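Local coordinates for protein hydrogen peroxide-inducible genes activator (Corynebacterium glutamicum, PDB 6G1D) that acts as a LysR-type transcription factor that senses hydrogen peroxide and probably controls peroxide-inducible genes, at residues P10-L15 with K78-A83. The protein carries 1 engineered substitution. Numbering follows the deposited sequence.
Sequences PTLAQL and KSTLDA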
loop_
_atom_site.group_PDB
_atom_site.type_symbol
_atom_site.label_atom_id
_atom_site.label_comp_id
_atom_site.label_asym_id
_atom_site.label_seq_id
_atom_site.Cartn_x
_atom_site.Cartn_y
_atom_site.Cartn_z
ATOM N N PRO B 10 0.265 26.211 33.701
ATOM C CA PRO B 10 -0.719 26.631 32.694
ATOM C C PRO B 10 -2.074 25.965 32.902
ATOM O O PRO B 10 -2.158 24.862 33.452
ATOM C CB PRO B 10 -0.108 26.201 31.344
ATOM C CG PRO B 10 1.057 25.393 31.658
ATOM C CD PRO B 10 1.469 25.644 33.095
ATOM N N THR B 11 -3.123 26.677 32.523
ATOM C CA THR B 11 -4.461 26.111 32.539
ATOM C C THR B 11 -4.786 25.566 31.162
ATOM O O THR B 11 -4.194 25.974 30.158
ATOM C CB THR B 11 -5.511 27.182 32.891
ATOM O OG1 THR B 11 -5.435 28.213 31.909
ATOM C CG2 THR B 11 -5.238 27.774 34.258
ATOM N N LEU B 12 -5.749 24.670 31.106
ATOM C CA LEU B 12 -6.262 24.229 29.817
ATOM C C LEU B 12 -6.792 25.415 28.990
ATOM O O LEU B 12 -6.523 25.494 27.784
ATOM C CB LEU B 12 -7.321 23.152 29.993
ATOM C CG LEU B 12 -6.728 21.823 30.466
ATOM C CD1 LEU B 12 -7.829 20.953 31.063
ATOM C CD2 LEU B 12 -5.888 21.107 29.374
ATOM N N ALA B 13 -7.455 26.370 29.630
ATOM C CA ALA B 13 -7.982 27.547 28.912
ATOM C C ALA B 13 -6.867 28.317 28.235
ATOM O O ALA B 13 -7.005 28.780 27.118
ATOM C CB ALA B 13 -8.797 28.465 29.831
ATOM N N GLN B 14 -5.735 28.459 28.909
ATOM C CA GLN B 14 -4.611 29.156 28.308
ATOM C C GLN B 14 -4.043 28.401 27.142
ATOM O O GLN B 14 -3.691 28.992 26.130
ATOM C CB GLN B 14 -3.524 29.406 29.372
ATOM C CG GLN B 14 -3.915 30.532 30.345
ATOM C CD GLN B 14 -3.131 30.512 31.640
ATOM O OE1 GLN B 14 -2.314 29.613 31.914
ATOM N NE2 GLN B 14 -3.349 31.551 32.427
ATOM N N LEU B 15 -3.941 27.082 27.274
ATOM C CA LEU B 15 -3.462 26.251 26.185
ATOM C C LEU B 15 -4.398 26.305 24.994
ATOM O O LEU B 15 -3.910 26.352 23.853
ATOM C CB LEU B 15 -3.224 24.817 26.647
ATOM C CG LEU B 15 -2.063 24.639 27.666
ATOM C CD1 LEU B 15 -1.947 23.162 28.029
ATOM C CD2 LEU B 15 -0.761 25.146 27.116
ATOM N N LYS B 78 -1.129 20.679 22.219
ATOM C CA LYS B 78 -2.152 19.804 21.602
ATOM C C LYS B 78 -2.316 18.478 22.308
ATOM O O LYS B 78 -3.436 18.054 22.515
ATOM C CB LYS B 78 -1.875 19.575 20.118
ATOM C CG LYS B 78 -2.341 20.790 19.338
ATOM C CD LYS B 78 -1.477 21.461 18.279
ATOM C CE LYS B 78 -1.806 21.199 16.799
ATOM N NZ LYS B 78 -1.274 19.870 16.418
ATOM N N SER B 79 -1.229 17.806 22.681
ATOM C CA SER B 79 -1.341 16.527 23.418
ATOM C C SER B 79 -2.103 16.700 24.721
ATOM O O SER B 79 -2.872 15.823 25.101
ATOM C CB SER B 79 0.017 15.917 23.746
ATOM O OG SER B 79 0.832 15.884 22.606
ATOM N N THR B 80 -1.885 17.822 25.403
ATOM C CA THR B 80 -2.555 18.068 26.672
ATOM C C THR B 80 -4.067 18.216 26.476
ATOM O O THR B 80 -4.864 17.605 27.196
ATOM C CB THR B 80 -1.962 19.305 27.390
ATOM O OG1 THR B 80 -0.521 19.208 27.425
ATOM C CG2 THR B 80 -2.518 19.402 28.809
ATOM N N LEU B 81 -4.432 19.019 25.476
ATOM C CA LEU B 81 -5.838 19.274 25.141
ATOM C C LEU B 81 -6.523 17.975 24.679
ATOM O O LEU B 81 -7.664 17.723 25.063
ATOM C CB LEU B 81 -5.967 20.342 24.077
ATOM C CG LEU B 81 -5.445 21.717 24.496
ATOM C CD1 LEU B 81 -5.457 22.770 23.378
ATOM C CD2 LEU B 81 -6.236 22.241 25.682
ATOM N N ASP B 82 -5.791 17.149 23.913
ATOM C CA ASP B 82 -6.316 15.859 23.455
ATOM C C ASP B 82 -6.506 14.899 24.620
ATOM O O ASP B 82 -7.517 14.208 24.694
ATOM C CB ASP B 82 -5.395 15.203 22.398
ATOM C CG ASP B 82 -5.294 16.004 21.082
ATOM O OD1 ASP B 82 -6.094 16.934 20.837
ATOM O OD2 ASP B 82 -4.374 15.701 20.290
ATOM N N ALA B 83 -5.543 14.848 25.537
ATOM C CA ALA B 83 -5.730 14.030 26.745
ATOM C C ALA B 83 -6.938 14.511 27.579
ATOM O O ALA B 83 -7.695 13.684 28.097
ATOM C CB ALA B 83 -4.466 14.012 27.592
#
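L12 and L15, in the first turn of helix 12-24, pack against T80 and L81 of the long helix 68-95 mainly through methyl groups. L12 CD2 touches two partners, T80 CG2 at 3.8 Å and L81 CD2 at 3.9 Å; the L12 and L81 side chains run antiparallel alongside one another. L15 meets T80 at about a right angle, its CD1 lying 3.9 Å from T80 CG2. Branching suits L81: its CD2 reaches L12 while its CD1 rests against the backbone O of L15. Threonine suits its place because it is two-faced: CG2, anti to the backbone N, meets the leucines, whereas OG1 bonds to F76 O of its own helix and weakly to A83 O of the second subunit.

Polar bonds set the start of the first helix. T11 is its N-cap: OG1 accepts from Q14 N (3.0 Å), and Q14 OE1 accepts in return from T11 N (3.1 Å), the donor lying above the carbonyl plane. This capping box satisfies N-H groups that lack helical acceptors.

Helix 12-24 of the DNA-binding domain thus meets the linker helix at the interface with the second subunit, whose F87 packs on L15. With no polar bond between the segments, buried apolar surface is the main cohesion, and side-chain fit gives specificity.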